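Local structure of type III effector HopA1 (Pseudomonas syringae pv. tomato str. DC3000, 4RSX) at residues 16-21 with 225-230; 52-57 with 122-127; 127-132 with 177-182; 211-216 with 245-250. The protein is a type III effector, probably delivered into host plant cells, of undefined molecular activity, seen here without its N-terminal part. One frame throughout, in Å; residues are numbered along the deposited sequence.

In the fold
The four contacts fall into two groups on opposite sides of the centre of this alpha/beta chain. Interactions 2 and 3 share T127 on helix 123-136, and their centres are 11 Å apart: one joins that helix to helix 45-58, the other to the end of helix 166-180. Interactions 1 and 4 use the two ends of helix 215-228, with centres 17 Å apart, and meet where the D225 carboxylate accepts a probable hydrogen bond from N245. Interaction 1 brings the N-terminal helix 2-19 back against residues late in the chain, so both interactions 2 and 3 lie in sequence between its segments, yet it is centred about 42 Å from interaction 2 in space.

Interaction 1 of 4, residues 16-21 with 225-230; sequences KQAEAM and DALRMD
The CA atoms of E19 and L227 stand 7.1 Å apart, the nearest backbone approach between 16-21 and 225-230, a spacing that a leucine side chain spans. Each segment carries the closing part of a helix, 2-19 and 215-228. In the second, D225 O accepts from both R228 N and M229 N as the helix finishes, and M229 then departs from helical geometry. L227 bridges the gap with its two branches divided between neighbouring residues. CD2 lies against E19, 4.0 Å from CB, while CD1 faces A18 CB at 4.3 Å. Here four helices gather in the helical part of this alpha/beta protein: I29 of helix 26-35 touches both A18 and L227, and F234 of helix 234-245 touches L227 and E19. Alanine suits the buried position because its methyl lets the neighbouring helices come close, and leucine because its forked end can fill two places at once. E19 meets the leucine with CA and the aliphatic start of its chain, CB and CG. With CG anti to the backbone N (chi1 -178°) and the chain extended beyond it, the carboxylate is carried past the apolar patch, where OE1 meets K16 NZ at 3.1 Å in a salt bridge whose hydrogen bond is weak. On the other helix R228 NH1 pairs with D225 OD1 at 2.8 Å, a second salt bridge, its hydrogen bond also weak, being bent.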
loop_
_atom_site.group_PDB
_atom_site.type_symbol
_atom_site.label_atom_id
_atom_site.label_comp_id
_atom_site.label_asym_id
_atom_site.label_seq_id
_atom_site.Cartn_x
_atom_site.Cartn_y
_atom_site.Cartn_z
ATOM N N LYS A 16 1.497 -20.632 8.060
ATOM C CA LYS A 16 0.922 -21.878 8.591
ATOM C C LYS A 16 -0.381 -22.233 7.884
ATOM O O LYS A 16 -0.638 -23.401 7.581
ATOM C CB LYS A 16 0.684 -21.791 10.099
ATOM C CG LYS A 16 1.942 -21.597 10.918
ATOM C CD LYS A 16 3.009 -22.646 10.574
ATOM C CE LYS A 16 2.849 -23.947 11.359
ATOM N NZ LYS A 16 4.142 -24.724 11.395
ATOM N N GLN A 17 -1.196 -21.222 7.600
ATOM C CA GLN A 17 -2.420 -21.454 6.832
ATOM C C GLN A 17 -2.099 -21.927 5.415
ATOM O O GLN A 17 -2.809 -22.770 4.871
ATOM C CB GLN A 17 -3.303 -20.202 6.808
ATOM C CG GLN A 17 -3.620 -19.654 8.188
ATOM C CD GLN A 17 -4.544 -18.451 8.129
ATOM O OE1 GLN A 17 -5.187 -18.194 7.105
ATOM N NE2 GLN A 17 -4.621 -17.706 9.233
ATOM N N ALA A 18 -1.033 -21.390 4.816
ATOM C CA ALA A 18 -0.610 -21.869 3.498
ATOM C C ALA A 18 -0.157 -23.312 3.615
ATOM O O ALA A 18 -0.439 -24.140 2.747
ATOM C CB ALA A 18 0.533 -20.995 2.916
ATOM N N GLU A 19 0.562 -23.602 4.693
ATOM C CA GLU A 19 1.158 -24.916 4.889
ATOM C C GLU A 19 0.078 -25.962 5.108
ATOM O O GLU A 19 0.275 -27.131 4.803
ATOM C CB GLU A 19 2.092 -24.894 6.087
ATOM C CG GLU A 19 2.796 -26.209 6.330
ATOM C CD GLU A 19 3.613 -26.199 7.595
ATOM O OE1 GLU A 19 3.200 -25.522 8.565
ATOM O OE2 GLU A 19 4.672 -26.865 7.622
ATOM N N ALA A 20 -1.069 -25.537 5.629
ATOM C CA ALA A 20 -2.176 -26.461 5.878
ATOM C C ALA A 20 -2.898 -26.870 4.591
ATOM O O ALA A 20 -3.653 -27.839 4.581
ATOM C CB ALA A 20 -3.161 -25.864 6.880
ATOM N N MET A 21 -2.671 -26.136 3.506
ATOM C CA MET A 21 -3.331 -26.452 2.240
ATOM C C MET A 21 -2.612 -27.563 1.483
ATOM O O MET A 21 -1.446 -27.873 1.773
ATOM C CB MET A 21 -3.411 -25.218 1.359
ATOM C CG MET A 21 -4.198 -24.093 1.961
ATOM S SD MET A 21 -4.089 -22.622 0.918
ATOM C CE MET A 21 -4.954 -23.215 -0.549
ATOM N N ASP A 225 8.591 -20.473 -1.400
ATOM C CA ASP A 225 9.959 -20.959 -1.324
ATOM C C ASP A 225 10.190 -21.773 -0.056
ATOM O O ASP A 225 10.711 -22.884 -0.119
ATOM C CB ASP A 225 10.958 -19.800 -1.391
ATOM C CG ASP A 225 11.020 -19.162 -2.767
ATOM O OD1 ASP A 225 10.585 -19.808 -3.756
ATOM O OD2 ASP A 225 11.509 -18.011 -2.854
ATOM N N ALA A 226 9.800 -21.221 1.092
ATOM C CA ALA A 226 9.966 -21.923 2.367
ATOM C C ALA A 226 9.312 -23.307 2.309
ATOM O O ALA A 226 9.895 -24.286 2.761
ATOM C CB ALA A 226 9.388 -21.099 3.517
ATOM N N LEU A 227 8.116 -23.375 1.724
ATOM C CA LEU A 227 7.392 -24.643 1.575
ATOM C C LEU A 227 8.144 -25.646 0.696
ATOM O O LEU A 227 8.004 -26.857 0.863
ATOM C CB LEU A 227 5.997 -24.394 0.995
ATOM C CG LEU A 227 5.036 -23.672 1.928
ATOM C CD1 LEU A 227 3.733 -23.293 1.224
ATOM C CD2 LEU A 227 4.768 -24.539 3.156
ATOM N N ARG A 228 8.945 -25.131 -0.234
ATOM C CA ARG A 228 9.657 -25.969 -1.198
ATOM C C ARG A 228 10.960 -26.493 -0.597
ATOM O O ARG A 228 11.466 -27.533 -1.016
ATOM C CB ARG A 228 9.921 -25.179 -2.489
ATOM C CG ARG A 228 10.677 -25.939 -3.582
ATOM C CD ARG A 228 11.084 -25.014 -4.739
ATOM N NE ARG A 228 9.968 -24.167 -5.166
ATOM C CZ ARG A 228 10.024 -22.840 -5.287
ATOM N NH1 ARG A 228 11.162 -22.182 -5.034
ATOM N NH2 ARG A 228 8.936 -22.168 -5.670
ATOM N N MET A 229 11.495 -25.786 0.399
ATOM C CA MET A 229 12.710 -26.247 1.076
ATOM C C MET A 229 12.407 -27.474 1.945
ATOM O O MET A 229 11.247 -27.748 2.272
ATOM C CB MET A 229 13.314 -25.135 1.939
ATOM C CG MET A 229 13.751 -23.872 1.183
ATOM S SD MET A 229 14.310 -22.577 2.329
ATOM C CE MET A 229 14.842 -21.278 1.187
ATOM N N ASP A 230 13.443 -28.219 2.314
ATOM C CA ASP A 230 13.255 -29.332 3.246
ATOM C C ASP A 230 14.502 -29.584 4.094
ATOM O O ASP A 230 15.553 -28.982 3.857
ATOM C CB ASP A 230 12.828 -30.599 2.502
ATOM C CG ASP A 230 13.805 -30.989 1.413
ATOM O OD1 ASP A 230 15.034 -30.928 1.657
ATOM O OD2 ASP A 230 13.346 -31.356 0.308
#

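Interaction 2 of 4, residues 52-57 with 122-127; sequences LHTLKA and YATQLT
The flat groups of the two segments, H53, Y122 and Q125, sit outside the seam where T54 meets T124 and L55 meets T127: K56 NZ is 3.4 Å above one face of the H53 ring, toward its rim, and Q125 CD lies in plane at the edge of the Y122 ring. The seam itself is helix-to-helix packing in an alpha/beta fold, joining helix 45-58 to the first turns of helix 123-136; F51 touches T124 and T127, while from strand 96-101 Y97 touches L55 and I99 touches T127. All four touching residues are buried, and three are threonines, whose short branched chains suit closely spaced helices. The T124 methyl CG2 presses on T54, 3.3 Å from OG1 and 3.9 Å from CB. That hydroxyl finds its polar partner in its own helix, E50 O. At the next pair, one residue on in the first helix and three in the second, L55 CD2 meets T127 CG2 at 4.0 Å, the two side chains nearly perpendicular. T127 holds CG2 anti to its backbone N, presenting the methyl to the leucine while the hydroxyl turns back along its helix. There OG1 donates to A123 O at 3.0 Å from 43° above the carbonyl plane, and the same oxygen also takes T127 N.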
loop_
_atom_site.group_PDB
_atom_site.type_symbol
_atom_site.label_atom_id
_atom_site.label_comp_id
_atom_site.label_asym_id
_atom_site.label_seq_id
_atom_site.Cartn_x
_atom_site.Cartn_y
_atom_site.Cartn_z
ATOM N N LEU A 52 -14.143 12.199 -6.605
ATOM C CA LEU A 52 -13.714 12.462 -7.982
ATOM C C LEU A 52 -13.529 13.952 -8.240
ATOM O O LEU A 52 -12.558 14.365 -8.875
ATOM C CB LEU A 52 -14.702 11.865 -8.985
ATOM C CG LEU A 52 -14.810 10.351 -8.887
ATOM C CD1 LEU A 52 -15.707 9.817 -9.968
ATOM C CD2 LEU A 52 -13.423 9.726 -8.970
ATOM N N HIS A 53 -14.445 14.770 -7.731
ATOM C CA HIS A 53 -14.323 16.210 -7.954
ATOM C C HIS A 53 -13.094 16.801 -7.271
ATOM O O HIS A 53 -12.535 17.796 -7.737
ATOM C CB HIS A 53 -15.616 16.954 -7.577
ATOM C CG HIS A 53 -16.626 16.966 -8.684
ATOM N ND1 HIS A 53 -16.638 17.931 -9.669
ATOM C CD2 HIS A 53 -17.629 16.103 -8.987
ATOM C CE1 HIS A 53 -17.618 17.674 -10.521
ATOM N NE2 HIS A 53 -18.232 16.571 -10.132
ATOM N N THR A 54 -12.662 16.175 -6.183
ATOM C CA THR A 54 -11.495 16.658 -5.451
ATOM C C THR A 54 -10.230 16.307 -6.210
ATOM O O THR A 54 -9.308 17.117 -6.286
ATOM C CB THR A 54 -11.434 16.037 -4.058
ATOM O OG1 THR A 54 -12.601 16.430 -3.328
ATOM C CG2 THR A 54 -10.179 16.499 -3.312
ATOM N N LEU A 55 -10.195 15.091 -6.756
ATOM C CA LEU A 55 -9.096 14.667 -7.620
ATOM C C LEU A 55 -8.875 15.711 -8.721
ATOM O O LEU A 55 -7.757 16.202 -8.900
ATOM C CB LEU A 55 -9.379 13.293 -8.238
ATOM C CG LEU A 55 -9.342 12.044 -7.350
ATOM C CD1 LEU A 55 -9.486 10.764 -8.183
ATOM C CD2 LEU A 55 -8.064 11.994 -6.515
ATOM N N LYS A 56 -9.952 16.081 -9.418
ATOM C CA LYS A 56 -9.859 17.065 -10.500
ATOM C C LYS A 56 -9.433 18.432 -9.987
ATOM O O LYS A 56 -8.671 19.136 -10.646
ATOM C CB LYS A 56 -11.184 17.172 -11.258
ATOM C CG LYS A 56 -11.551 15.915 -12.038
ATOM C CD LYS A 56 -12.859 16.090 -12.811
ATOM C CE LYS A 56 -14.071 16.109 -11.892
ATOM N NZ LYS A 56 -15.361 16.147 -12.643
ATOM N N ALA A 57 -9.919 18.801 -8.804
ATOM C CA ALA A 57 -9.531 20.064 -8.174
ATOM C C ALA A 57 -8.063 20.070 -7.728
ATOM O O ALA A 57 -7.417 21.123 -7.691
ATOM C CB ALA A 57 -10.432 20.357 -6.992
ATOM N N TYR A 122 -13.691 9.457 5.144
ATOM C CA TYR A 122 -12.576 10.399 5.240
ATOM C C TYR A 122 -11.573 10.285 4.101
ATOM O O TYR A 122 -10.537 10.939 4.132
ATOM C CB TYR A 122 -11.877 10.261 6.592
ATOM C CG TYR A 122 -12.687 10.872 7.696
ATOM C CD1 TYR A 122 -12.656 12.248 7.927
ATOM C CD2 TYR A 122 -13.520 10.096 8.477
ATOM C CE1 TYR A 122 -13.421 12.825 8.924
ATOM C CE2 TYR A 122 -14.281 10.662 9.484
ATOM C CZ TYR A 122 -14.228 12.022 9.699
ATOM O OH TYR A 122 -14.995 12.583 10.695
ATOM N N ALA A 123 -11.871 9.466 3.096
ATOM C CA ALA A 123 -10.923 9.262 1.992
ATOM C C ALA A 123 -10.522 10.563 1.301
ATOM O O ALA A 123 -9.335 10.796 1.036
ATOM C CB ALA A 123 -11.467 8.266 0.989
ATOM N N THR A 124 -11.503 11.418 1.031
ATOM C CA THR A 124 -11.254 12.681 0.351
ATOM C C THR A 124 -10.296 13.555 1.157
ATOM O O THR A 124 -9.322 14.091 0.619
ATOM C CB THR A 124 -12.583 13.420 0.072
ATOM O OG1 THR A 124 -13.354 12.655 -0.863
ATOM C CG2 THR A 124 -12.334 14.780 -0.521
ATOM N N GLN A 125 -10.575 13.698 2.445
ATOM C CA GLN A 125 -9.687 14.433 3.339
ATOM C C GLN A 125 -8.275 13.852 3.323
ATOM O O GLN A 125 -7.295 14.600 3.262
ATOM C CB GLN A 125 -10.228 14.418 4.775
ATOM C CG GLN A 125 -11.321 15.428 5.057
ATOM C CD GLN A 125 -11.456 15.735 6.544
ATOM O OE1 GLN A 125 -12.544 15.640 7.113
ATOM N NE2 GLN A 125 -10.352 16.123 7.171
ATOM N N LEU A 126 -8.164 12.527 3.399
ATOM C CA LEU A 126 -6.841 11.898 3.374
ATOM C C LEU A 126 -6.126 12.231 2.072
ATOM O O LEU A 126 -4.926 12.555 2.077
ATOM C CB LEU A 126 -6.949 10.381 3.539
ATOM C CG LEU A 126 -5.647 9.589 3.380
ATOM C CD1 LEU A 126 -4.624 10.072 4.383
ATOM C CD2 LEU A 126 -5.897 8.105 3.570
ATOM N N THR A 127 -6.867 12.176 0.962
ATOM C CA THR A 127 -6.262 12.385 -0.353
ATOM C C THR A 127 -5.674 13.795 -0.443
ATOM O O THR A 127 -4.567 13.987 -0.955
ATOM C CB THR A 127 -7.273 12.127 -1.486
ATOM O OG1 THR A 127 -7.645 10.745 -1.462
ATOM C CG2 THR A 127 -6.659 12.438 -2.846
#

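Interaction 3 of 4, residues 127-132 with 177-182; sequences TRAMAT and KQMSGI
A129 and M179 bury nearly equal surface, and with T132 and S180 they pack the middle of helix 123-136 against the last turn of helix 166-180, a helix-to-helix contact in the alpha/beta fold. Small residues allow the close approach: A129 CB touches S180 CB at 3.7 Å, and the CA atoms of these two residues are only 5.1 Å apart. M179 supplies the long, flexible apolar arm, its CG 4.4 Å from A129 CB. The chain bends at chi3 (-86°) and lays its methyl CE against T132 CG2 at 3.7 Å, the two side chains running alongside in opposite senses; L133 also touches the methionine. Just beyond, S180 forms an ST turn, its OG accepting from I182 N at 3.1 Å. G181 in between has positive phi, a conformation glycine adopts easily, and the chain leaves the helix there. T132 offers its methyl to the methionine and keeps its hydroxyl for its own helix: OG1 donates to R128 O at 3.1 Å, reaching the carbonyl from the face opposite T132 N.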
loop_
_atom_site.group_PDB
_atom_site.type_symbol
_atom_site.label_atom_id
_atom_site.label_comp_id
_atom_site.label_asym_id
_atom_site.label_seq_id
_atom_site.Cartn_x
_atom_site.Cartn_y
_atom_site.Cartn_z
ATOM N N THR A 127 -6.867 12.176 0.962
ATOM C CA THR A 127 -6.262 12.385 -0.353
ATOM C C THR A 127 -5.674 13.795 -0.443
ATOM O O THR A 127 -4.567 13.987 -0.955
ATOM C CB THR A 127 -7.273 12.127 -1.486
ATOM O OG1 THR A 127 -7.645 10.745 -1.462
ATOM C CG2 THR A 127 -6.659 12.438 -2.846
ATOM N N ARG A 128 -6.410 14.766 0.089
ATOM C CA ARG A 128 -5.942 16.144 0.167
ATOM C C ARG A 128 -4.653 16.242 0.971
ATOM O O ARG A 128 -3.707 16.911 0.561
ATOM C CB ARG A 128 -7.008 17.023 0.833
ATOM C CG ARG A 128 -8.290 17.197 0.024
ATOM C CD ARG A 128 -9.122 18.369 0.567
ATOM N NE ARG A 128 -10.479 18.358 0.027
ATOM C CZ ARG A 128 -10.914 19.181 -0.927
ATOM N NH1 ARG A 128 -10.096 20.097 -1.442
ATOM N NH2 ARG A 128 -12.171 19.091 -1.360
ATOM N N ALA A 129 -4.636 15.600 2.138
ATOM C CA ALA A 129 -3.450 15.601 2.978
ATOM C C ALA A 129 -2.271 14.927 2.270
ATOM O O ALA A 129 -1.129 15.366 2.405
ATOM C CB ALA A 129 -3.740 14.925 4.310
ATOM N N MET A 130 -2.542 13.856 1.522
ATOM C CA MET A 130 -1.478 13.161 0.793
ATOM C C MET A 130 -0.873 14.071 -0.271
ATOM O O MET A 130 0.348 14.138 -0.414
ATOM C CB MET A 130 -1.999 11.863 0.160
ATOM C CG MET A 130 -2.259 10.762 1.183
ATOM S SD MET A 130 -3.131 9.348 0.468
ATOM C CE MET A 130 -1.828 8.711 -0.591
ATOM N N ALA A 131 -1.727 14.782 -1.003
ATOM C CA ALA A 131 -1.255 15.712 -2.031
ATOM C C ALA A 131 -0.379 16.827 -1.433
ATOM O O ALA A 131 0.685 17.166 -1.975
ATOM C CB ALA A 131 -2.429 16.302 -2.801
ATOM N N THR A 132 -0.821 17.392 -0.316
ATOM C CA THR A 132 -0.041 18.431 0.345
ATOM C C THR A 132 1.327 17.865 0.757
ATOM O O THR A 132 2.376 18.458 0.474
ATOM C CB THR A 132 -0.779 18.975 1.576
ATOM O OG1 THR A 132 -2.068 19.448 1.175
ATOM C CG2 THR A 132 0.002 20.116 2.231
ATOM N N LYS A 177 -0.906 12.481 10.034
ATOM C CA LYS A 177 -1.979 12.465 11.018
ATOM C C LYS A 177 -2.251 13.842 11.617
ATOM O O LYS A 177 -3.409 14.246 11.728
ATOM C CB LYS A 177 -1.695 11.439 12.130
ATOM C CG LYS A 177 -2.117 10.010 11.781
ATOM C CD LYS A 177 -2.045 9.063 12.987
ATOM C CE LYS A 177 -2.740 7.753 12.653
ATOM N NZ LYS A 177 -2.506 6.641 13.633
ATOM N N GLN A 178 -1.199 14.565 12.000
ATOM C CA GLN A 178 -1.393 15.862 12.652
ATOM C C GLN A 178 -1.895 16.962 11.702
ATOM O O GLN A 178 -2.561 17.899 12.139
ATOM C CB GLN A 178 -0.143 16.305 13.432
ATOM C CG GLN A 178 1.150 16.325 12.631
ATOM C CD GLN A 178 2.336 16.848 13.437
ATOM O OE1 GLN A 178 2.334 18.000 13.881
ATOM N NE2 GLN A 178 3.358 16.003 13.626
ATOM N N MET A 179 -1.611 16.818 10.408
ATOM C CA MET A 179 -1.984 17.820 9.406
ATOM C C MET A 179 -3.309 17.526 8.676
ATOM O O MET A 179 -3.889 18.428 8.069
ATOM C CB MET A 179 -0.885 17.921 8.350
ATOM C CG MET A 179 -1.207 17.099 7.105
ATOM S SD MET A 179 0.226 16.536 6.185
ATOM C CE MET A 179 0.560 17.942 5.119
ATOM N N SER A 180 -3.772 16.276 8.708
ATOM C CA SER A 180 -4.884 15.866 7.849
ATOM C C SER A 180 -6.230 16.414 8.319
ATOM O O SER A 180 -7.160 16.558 7.520
ATOM C CB SER A 180 -4.965 14.342 7.741
ATOM O OG SER A 180 -5.380 13.758 8.966
ATOM N N GLY A 181 -6.338 16.707 9.613
ATOM C CA GLY A 181 -7.602 17.144 10.179
ATOM C C GLY A 181 -8.571 15.987 10.373
ATOM O O GLY A 181 -9.723 16.187 10.773
ATOM N N ILE A 182 -8.106 14.772 10.088
ATOM C CA ILE A 182 -8.928 13.585 10.260
ATOM C C ILE A 182 -8.881 13.145 11.719
ATOM O O ILE A 182 -7.802 13.021 12.295
ATOM C CB ILE A 182 -8.441 12.449 9.353
ATOM C CG1 ILE A 182 -8.569 12.852 7.886
ATOM C CG2 ILE A 182 -9.206 11.161 9.615
ATOM C CD1 ILE A 182 -7.926 11.857 6.961
#

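Interaction 4 of 4, residues 211-216 with 245-250; sequences DTRGHG and NGYDPD
D211 and Y247 face each other through water rather than directly, the D211 OD2 and Y247 OH atoms being 4.0 Å apart. Two local motifs frame the contact: an Asx turn at D211, just before helix 215-228, and a Schellman motif at G246, where positive phi closes helix 234-245. The tight part is the Asx turn. D211 OD1 takes R213 N at 2.6 Å, met nearly along the C-O axis, and OD2 forms a salt bridge with R213 NH2 from 44° above the carboxylate plane. The aspartate thus ties down both the backbone and the guanidinium of one residue, whose NH1 has a further salt-bridge partner in E221. The tyrosine ring is firmly packed too: S218 and V222 of helix 215-228, L242 and I208 touch it, and R219 makes a cation-pi contact. An aromatic residue with a polar tip suits this place, since the ring can be buried while its hydroxyl reaches the charged pair by way of water. By contrast, the meeting of the two segments is loose, with just 41 Å² buried. R213 NH2 is 4.3 Å from Y247 OH, and a second water near both is 2.9 Å from Y247 OH, although its distance to the arginine is too short to trust. The first water lies in the plane of the tyrosine ring at its edge, 2.6 Å from Y247 OH, and donates to D211 OD2 at 2.8 Å.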
loop_
_atom_site.group_PDB
_atom_site.type_symbol
_atom_site.label_atom_id
_atom_site.label_comp_id
_atom_site.label_asym_id
_atom_site.label_seq_id
_atom_site.Cartn_x
_atom_site.Cartn_y
_atom_site.Cartn_z
ATOM N N ASP A 211 11.361 -3.977 -7.222
ATOM C CA ASP A 211 10.167 -4.830 -7.270
ATOM C C ASP A 211 8.877 -4.044 -7.526
ATOM O O ASP A 211 8.698 -2.935 -7.017
ATOM C CB ASP A 211 10.035 -5.615 -5.967
ATOM C CG ASP A 211 9.051 -6.770 -6.062
ATOM O OD1 ASP A 211 8.203 -6.808 -6.990
ATOM O OD2 ASP A 211 9.121 -7.648 -5.175
ATOM N N THR A 212 7.989 -4.627 -8.329
ATOM C CA THR A 212 6.675 -4.043 -8.600
ATOM C C THR A 212 5.569 -5.108 -8.577
ATOM O O THR A 212 4.444 -4.859 -9.013
ATOM C CB THR A 212 6.637 -3.271 -9.953
ATOM O OG1 THR A 212 7.259 -4.059 -10.985
ATOM C CG2 THR A 212 7.343 -1.915 -9.825
ATOM N N ARG A 213 5.900 -6.293 -8.070
ATOM C CA ARG A 213 4.899 -7.331 -7.840
ATOM C C ARG A 213 3.847 -6.907 -6.799
ATOM O O ARG A 213 2.712 -7.403 -6.823
ATOM C CB ARG A 213 5.574 -8.610 -7.341
ATOM C CG ARG A 213 5.901 -9.650 -8.396
ATOM C CD ARG A 213 6.701 -10.748 -7.733
ATOM N NE ARG A 213 7.797 -10.135 -6.981
ATOM C CZ ARG A 213 8.609 -10.770 -6.132
ATOM N NH1 ARG A 213 8.470 -12.077 -5.893
ATOM N NH2 ARG A 213 9.574 -10.084 -5.516
ATOM N N GLY A 214 4.224 -6.014 -5.879
ATOM C CA GLY A 214 3.352 -5.659 -4.766
ATOM C C GLY A 214 3.649 -6.450 -3.491
ATOM O O GLY A 214 4.101 -7.595 -3.543
ATOM N N HIS A 215 3.380 -5.844 -2.339
ATOM C CA HIS A 215 3.803 -6.411 -1.063
ATOM C C HIS A 215 3.239 -7.815 -0.793
ATOM O O HIS A 215 3.979 -8.717 -0.362
ATOM C CB HIS A 215 3.433 -5.468 0.080
ATOM C CG HIS A 215 3.637 -6.062 1.429
ATOM N ND1 HIS A 215 4.859 -6.051 2.072
ATOM C CD2 HIS A 215 2.785 -6.718 2.252
ATOM C CE1 HIS A 215 4.743 -6.661 3.236
ATOM N NE2 HIS A 215 3.497 -7.077 3.370
ATOM N N GLY A 216 1.941 -7.997 -1.045
ATOM C CA GLY A 216 1.289 -9.293 -0.881
ATOM C C GLY A 216 1.884 -10.422 -1.715
ATOM O O GLY A 216 2.135 -11.523 -1.197
ATOM N N ASN A 245 15.732 -14.226 -0.039
ATOM C CA ASN A 245 14.957 -13.385 -0.955
ATOM C C ASN A 245 15.204 -11.910 -0.732
ATOM O O ASN A 245 14.656 -11.075 -1.438
ATOM C CB ASN A 245 13.464 -13.676 -0.840
ATOM C CG ASN A 245 13.056 -14.866 -1.655
ATOM O OD1 ASN A 245 13.017 -14.787 -2.885
ATOM N ND2 ASN A 245 12.765 -15.992 -0.986
ATOM N N GLY A 246 16.037 -11.598 0.254
ATOM C CA GLY A 246 16.500 -10.240 0.441
ATOM C C GLY A 246 15.810 -9.487 1.561
ATOM O O GLY A 246 16.042 -8.286 1.744
ATOM N N TYR A 247 14.969 -10.181 2.321
ATOM C CA TYR A 247 14.271 -9.531 3.425
ATOM C C TYR A 247 14.909 -9.851 4.771
ATOM O O TYR A 247 15.764 -10.734 4.880
ATOM C CB TYR A 247 12.793 -9.913 3.416
ATOM C CG TYR A 247 12.115 -9.586 2.105
ATOM C CD1 TYR A 247 11.776 -8.284 1.787
ATOM C CD2 TYR A 247 11.815 -10.587 1.185
ATOM C CE1 TYR A 247 11.157 -7.982 0.587
ATOM C CE2 TYR A 247 11.191 -10.295 -0.017
ATOM C CZ TYR A 247 10.872 -8.986 -0.315
ATOM O OH TYR A 247 10.254 -8.675 -1.508
ATOM N N ASP A 248 14.490 -9.119 5.792
ATOM C CA ASP A 248 15.018 -9.303 7.137
ATOM C C ASP A 248 14.310 -10.511 7.773
ATOM O O ASP A 248 13.081 -10.546 7.860
ATOM C CB ASP A 248 14.813 -8.006 7.931
ATOM C CG ASP A 248 15.378 -8.070 9.345
ATOM O OD1 ASP A 248 15.325 -9.141 9.976
ATOM O OD2 ASP A 248 15.869 -7.034 9.835
ATOM N N PRO A 249 15.081 -11.524 8.190
ATOM C CA PRO A 249 14.457 -12.779 8.644
ATOM C C PRO A 249 13.704 -12.632 9.966
ATOM O O PRO A 249 12.907 -13.523 10.331
ATOM C CB PRO A 249 15.651 -13.730 8.826
ATOM C CG PRO A 249 16.845 -12.792 9.086
ATOM C CD PRO A 249 16.556 -11.587 8.207
ATOM N N ASP A 250 13.953 -11.533 10.680
ATOM C CA ASP A 250 13.228 -11.287 11.930
ATOM C C ASP A 250 12.097 -10.277 11.763
ATOM O O ASP A 250 11.182 -10.208 12.585
ATOM C CB ASP A 250 14.193 -10.871 13.045
ATOM C CG ASP A 250 15.161 -11.997 13.421
ATOM O OD1 ASP A 250 14.768 -13.191 13.358
ATOM O OD2 ASP A 250 16.321 -11.690 13.759
HETATM O O HOH W 1 9.752 -6.411 -2.697
HETATM O O HOH W 2 10.818 -10.685 -3.550
#